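Local atomic coordinates of MmoQ Response regulator (Methylococcus capsulatus, PDB entry 3LJX), a protein that probably makes cyclic di-GMP from two GTP as a full-length response regulator, of which this chain is the piece carrying the HDOD domain. Residues A[34-39]-A[70-75]; A[48-53]-A[135-140]. One frame throughout, in Å; residues are numbered along the deposited sequence.

Overall arrangement
Both contacts lie in the HDOD domain, an all-helical unit of this chain, with centres about 13 Å apart. Contact 1 is peripheral, its centre about 18 Å from that of the chain, whereas contact 2 sits near the middle, about 5 Å from the same point. Their segments alternate in sequence, and segment 70-75 of contact 1 packs directly on both helices of contact 2: Ala74 CB lies 3.6 Å from Ile53 CG2, and Ser70 CA is 3.6 Å from Thr137 OG1. The cyclic di-GMP synthesis inferred for the whole protein would belong to its GGDEF domain, which is not part of this chain.

Contact 1: residues A[34-39]-A[70-75]; sequences VTAEAL and SVIDAI
Ala36 presents its methyl to two isoleucines on the neighbouring helix, which come at it from different heights along helix 71-78. Ala36 CB is 3.9 Å from Ile75 CG2 and 4.1 Å from Ile72 CD1, so a branch methyl and a chain end both come to the same side of this small methyl. In Ile75 the CG2 branch stands opposite the backbone N (CG1 chi1 -71°), and the CG1 arm runs on fully extended; Ile75 CD1 therefore rests on the backbone, 3.5 Å from Ala36 O. Ile72 reaches across through CD1 alone, and that same methyl also meets the carboxylate of Glu37, whose chain crosses it at a slant. Glu37 starts out pointing away, but a bend at chi2 (69°) folds the chain back until Glu37 OE2 lies 4.0 Å from Ile72 CD1, a plain van der Waals touch. This is helix-on-helix packing of the HDOD fold, made where the first turns of helices 36-43 and 71-78 meet. Each of those turns carries an N-cap: Thr35 OG1 accepts from Ala38 N at 2.9 Å, and Ser70 OG accepts from Asp73 N while donating to Asp73 OD2 from above the carboxylate plane. The other oxygen of Asp73 pairs with Lys133 of helix 132-141. Ile75 also touches Leu80 and Val83 of helix 80-88.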
loop_
_atom_site.group_PDB
_atom_site.type_symbol
_atom_site.label_atom_id
_atom_site.label_comp_id
_atom_site.label_asym_id
_atom_site.label_seq_id
_atom_site.Cartn_x
_atom_site.Cartn_y
_atom_site.Cartn_z
ATOM N N VAL A 34 17.426 0.576 -19.601
ATOM C CA VAL A 34 16.268 1.137 -18.916
ATOM C C VAL A 34 16.703 2.183 -17.902
ATOM O O VAL A 34 17.719 2.006 -17.229
ATOM C CB VAL A 34 15.480 0.049 -18.167
ATOM C CG1 VAL A 34 14.618 -0.716 -19.132
ATOM C CG2 VAL A 34 16.433 -0.889 -17.420
ATOM N N THR A 35 15.933 3.264 -17.787
ATOM C CA THR A 35 16.224 4.313 -16.813
ATOM C C THR A 35 15.780 3.904 -15.405
ATOM O O THR A 35 14.904 3.055 -15.236
ATOM C CB THR A 35 15.512 5.634 -17.168
ATOM O OG1 THR A 35 14.102 5.398 -17.284
ATOM C CG2 THR A 35 16.033 6.203 -18.484
ATOM N N ALA A 36 16.394 4.520 -14.401
ATOM C CA ALA A 36 15.940 4.382 -13.024
ATOM C C ALA A 36 14.473 4.765 -12.956
ATOM O O ALA A 36 13.655 4.067 -12.343
ATOM C CB ALA A 36 16.758 5.279 -12.115
ATOM N N GLU A 37 14.152 5.877 -13.611
ATOM C CA GLU A 37 12.824 6.467 -13.567
ATOM C C GLU A 37 11.748 5.556 -14.152
ATOM O O GLU A 37 10.688 5.380 -13.548
ATOM C CB GLU A 37 12.818 7.826 -14.276
ATOM C CG GLU A 37 13.583 8.928 -13.534
ATOM C CD GLU A 37 15.103 8.709 -13.503
ATOM O OE1 GLU A 37 15.646 8.030 -14.409
ATOM O OE2 GLU A 37 15.756 9.236 -12.570
ATOM N N ALA A 38 12.009 4.982 -15.325
ATOM C CA ALA A 38 11.010 4.136 -15.976
ATOM C C ALA A 38 10.777 2.880 -15.156
ATOM O O ALA A 38 9.655 2.399 -15.039
ATOM C CB ALA A 38 11.446 3.768 -17.386
ATOM N N LEU A 39 11.853 2.349 -14.591
ATOM C CA LEU A 39 11.768 1.132 -13.810
ATOM C C LEU A 39 10.976 1.377 -12.515
ATOM O O LEU A 39 10.094 0.593 -12.164
ATOM C CB LEU A 39 13.169 0.623 -13.482
ATOM C CG LEU A 39 13.134 -0.756 -12.831
ATOM C CD1 LEU A 39 12.366 -1.716 -13.736
ATOM C CD2 LEU A 39 14.536 -1.263 -12.534
ATOM N N SER A 70 10.034 5.531 -1.362
ATOM C CA SER A 70 9.640 5.405 -2.758
ATOM C C SER A 70 10.670 4.563 -3.517
ATOM O O SER A 70 11.861 4.544 -3.169
ATOM C CB SER A 70 9.538 6.781 -3.401
ATOM O OG SER A 70 10.821 7.377 -3.449
ATOM N N VAL A 71 10.227 3.873 -4.563
ATOM C CA VAL A 71 11.157 3.067 -5.334
ATOM C C VAL A 71 12.293 3.936 -5.880
ATOM O O VAL A 71 13.458 3.535 -5.841
ATOM C CB VAL A 71 10.456 2.333 -6.468
ATOM C CG1 VAL A 71 11.417 1.350 -7.140
ATOM C CG2 VAL A 71 9.226 1.608 -5.928
ATOM N N ILE A 72 11.971 5.138 -6.363
ATOM C CA ILE A 72 13.016 5.981 -6.957
ATOM C C ILE A 72 14.058 6.399 -5.901
ATOM O O ILE A 72 15.262 6.435 -6.179
ATOM C CB ILE A 72 12.439 7.193 -7.682
ATOM C CG1 ILE A 72 13.530 7.901 -8.487
ATOM C CG2 ILE A 72 11.787 8.144 -6.697
ATOM C CD1 ILE A 72 14.077 7.075 -9.627
ATOM N N ASP A 73 13.608 6.684 -4.681
ATOM C CA ASP A 73 14.557 6.977 -3.604
ATOM C C ASP A 73 15.376 5.751 -3.202
ATOM O O ASP A 73 16.563 5.868 -2.887
ATOM C CB ASP A 73 13.853 7.575 -2.394
ATOM C CG ASP A 73 13.293 8.953 -2.682
ATOM O OD1 ASP A 73 13.977 9.731 -3.393
ATOM O OD2 ASP A 73 12.168 9.249 -2.210
ATOM N N ALA A 74 14.756 4.577 -3.215
ATOM C CA ALA A 74 15.518 3.361 -2.938
ATOM C C ALA A 74 16.639 3.189 -3.977
ATOM O O ALA A 74 17.792 2.880 -3.634
ATOM C CB ALA A 74 14.604 2.138 -2.910
ATOM N N ILE A 75 16.303 3.408 -5.244
ATOM C CA ILE A 75 17.285 3.292 -6.313
ATOM C C ILE A 75 18.463 4.246 -6.089
ATOM O O ILE A 75 19.615 3.821 -6.128
ATOM C CB ILE A 75 16.664 3.570 -7.684
ATOM C CG1 ILE A 75 15.738 2.429 -8.091
ATOM C CG2 ILE A 75 17.749 3.722 -8.721
ATOM C CD1 ILE A 75 15.088 2.647 -9.455
#

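Contact 2: residues A[48-53]-A[135-140]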
loop_
_atom_site.group_PDB
_atom_site.type_symbol
_atom_site.label_atom_id
_atom_site.label_comp_id
_atom_site.label_asym_id
_atom_site.label_seq_id
_atom_site.Cartn_x
_atom_site.Cartn_y
_atom_site.Cartn_z
ATOM N N ALA A 48 3.585 -5.711 -3.683
ATOM C CA ALA A 48 4.553 -6.718 -3.218
ATOM C C ALA A 48 6.007 -6.292 -3.466
ATOM O O ALA A 48 6.803 -6.186 -2.523
ATOM C CB ALA A 48 4.284 -8.098 -3.852
ATOM N N LEU A 49 6.356 -6.044 -4.727
ATOM C CA LEU A 49 7.750 -5.748 -5.068
ATOM C C LEU A 49 8.204 -4.433 -4.447
ATOM O O LEU A 49 9.361 -4.292 -4.042
ATOM C CB LEU A 49 7.967 -5.735 -6.587
ATOM C CG LEU A 49 9.426 -5.589 -7.040
ATOM C CD1 LEU A 49 10.365 -6.626 -6.377
ATOM C CD2 LEU A 49 9.500 -5.680 -8.538
ATOM N N THR A 50 7.282 -3.476 -4.355
ATOM C CA THR A 50 7.578 -2.191 -3.720
ATOM C C THR A 50 7.943 -2.329 -2.240
ATOM O O THR A 50 8.918 -1.733 -1.766
ATOM C CB THR A 50 6.410 -1.234 -3.868
ATOM O OG1 THR A 50 6.264 -0.899 -5.257
ATOM C CG2 THR A 50 6.678 0.008 -3.067
ATOM N N GLY A 51 7.157 -3.119 -1.516
ATOM C CA GLY A 51 7.479 -3.455 -0.138
ATOM C C GLY A 51 8.855 -4.094 0.038
ATOM O O GLY A 51 9.635 -3.643 0.884
ATOM N N ARG A 52 9.157 -5.137 -0.744
ATOM C CA ARG A 52 10.441 -5.844 -0.655
ATOM C C ARG A 52 11.592 -4.876 -0.831
ATOM O O ARG A 52 12.569 -4.915 -0.096
ATOM C CB ARG A 52 10.568 -6.919 -1.744
ATOM C CG ARG A 52 9.937 -8.266 -1.437
ATOM C CD ARG A 52 10.344 -9.322 -2.495
ATOM N NE ARG A 52 11.689 -9.859 -2.265
ATOM C CZ ARG A 52 12.232 -10.856 -2.963
ATOM N NH1 ARG A 52 11.550 -11.431 -3.948
ATOM N NH2 ARG A 52 13.456 -11.279 -2.678
ATOM N N ILE A 53 11.465 -4.010 -1.834
ATOM C CA ILE A 53 12.503 -3.028 -2.127
ATOM C C ILE A 53 12.697 -2.040 -0.977
ATOM O O ILE A 53 13.821 -1.790 -0.562
ATOM C CB ILE A 53 12.227 -2.301 -3.463
ATOM C CG1 ILE A 53 12.439 -3.285 -4.618
ATOM C CG2 ILE A 53 13.152 -1.082 -3.619
ATOM C CD1 ILE A 53 11.804 -2.864 -5.916
ATOM N N ALA A 135 3.966 9.797 -0.403
ATOM C CA ALA A 135 2.542 9.615 -0.154
ATOM C C ALA A 135 1.971 8.565 -1.104
ATOM O O ALA A 135 1.148 7.737 -0.703
ATOM C CB ALA A 135 1.785 10.954 -0.300
ATOM N N PHE A 136 2.407 8.603 -2.363
ATOM C CA PHE A 136 1.954 7.624 -3.350
ATOM C C PHE A 136 2.165 6.221 -2.793
ATOM O O PHE A 136 1.261 5.381 -2.781
ATOM C CB PHE A 136 2.751 7.771 -4.642
ATOM C CG PHE A 136 2.452 6.711 -5.653
ATOM C CD1 PHE A 136 2.984 5.430 -5.511
ATOM C CD2 PHE A 136 1.644 6.984 -6.752
ATOM C CE1 PHE A 136 2.714 4.436 -6.450
ATOM C CE2 PHE A 136 1.361 5.995 -7.689
ATOM C CZ PHE A 136 1.903 4.719 -7.541
ATOM N N THR A 137 3.382 6.000 -2.314
ATOM C CA THR A 137 3.795 4.719 -1.788
ATOM C C THR A 137 2.945 4.298 -0.604
ATOM O O THR A 137 2.506 3.146 -0.526
ATOM C CB THR A 137 5.281 4.757 -1.380
ATOM O OG1 THR A 137 6.061 5.181 -2.503
ATOM C CG2 THR A 137 5.757 3.382 -0.948
ATOM N N LEU A 138 2.697 5.217 0.322
ATOM C CA LEU A 138 1.832 4.876 1.454
ATOM C C LEU A 138 0.414 4.517 0.993
ATOM O O LEU A 138 -0.211 3.591 1.525
ATOM C CB LEU A 138 1.781 5.998 2.472
ATOM C CG LEU A 138 0.966 5.627 3.710
ATOM C CD1 LEU A 138 1.449 4.306 4.308
ATOM C CD2 LEU A 138 1.013 6.747 4.752
ATOM N N GLY A 139 -0.086 5.242 -0.005
ATOM C CA GLY A 139 -1.396 4.955 -0.557
ATOM C C GLY A 139 -1.411 3.555 -1.156
ATOM O O GLY A 139 -2.314 2.756 -0.900
ATOM N N LEU A 140 -0.390 3.249 -1.948
ATOM C CA LEU A 140 -0.252 1.927 -2.542
ATOM C C LEU A 140 -0.352 0.811 -1.496
ATOM O O LEU A 140 -1.006 -0.225 -1.723
ATOM C CB LEU A 140 1.091 1.829 -3.264
ATOM C CG LEU A 140 1.377 0.554 -4.050
ATOM C CD1 LEU A 140 0.517 0.504 -5.319
ATOM C CD2 LEU A 140 2.867 0.451 -4.404
#
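Thr137 is the first residue of 135-140 to meet helix 47-58, and it does so methyl against methyl: Thr137 CG2 lies 4.1 Å from CG2 of Thr50. The two threonine side chains approach at a slant, and both are turned alike, each methyl placed opposite its own backbone N with the hydroxyl beside that N (chi1 -55° in Thr137, -67° in Thr50). This rotation sends the methyl into the interface and turns the hydroxyl to nearby backbone carbonyls. Thr137 OG1 has Ala69 O, just ahead of helix 71-78, as its stronger partner, with Lys133 O, one turn back, sharing the one hydrogen or taking it in turn; Thr50 OG1 bonds to Asp46 O. Both buried hydroxyls are thus satisfied by carbonyls, and the meeting between the helices can be purely van der Waals.

Leu140 follows, close to a full turn further on; Leu140 N bonds to Phe136 O at 2.8 Å. Its side chain projects toward Thr50 and meets it tip to tip. Leu140 CD2 does the touching: it is 4.0 Å from Thr50 CB and 3.8 Å from Thr50 OG1, and at 4.1 Å it also reaches Thr50 CG2, so that one methyl lies against the branch carbon and both of its outer atoms. Thr50 thus meets both residues, Thr137 through its methyl and Leu140 through methyl, hydroxyl and branch carbon. Leu140 also touches Ala117 of helix 106-125, while Thr50 touches Ile43 of helix 36-43.

Only 96 Å² is buried between the segments, counting both sides, as fits helices whose nearest CA atoms, those of Thr50 and Thr137, are 8.1 Å apart. Two threonines and a leucine meeting between helices distant in sequence form part of the buried core of this all-helical HDOD domain, a member of the HD phosphodiesterase clan.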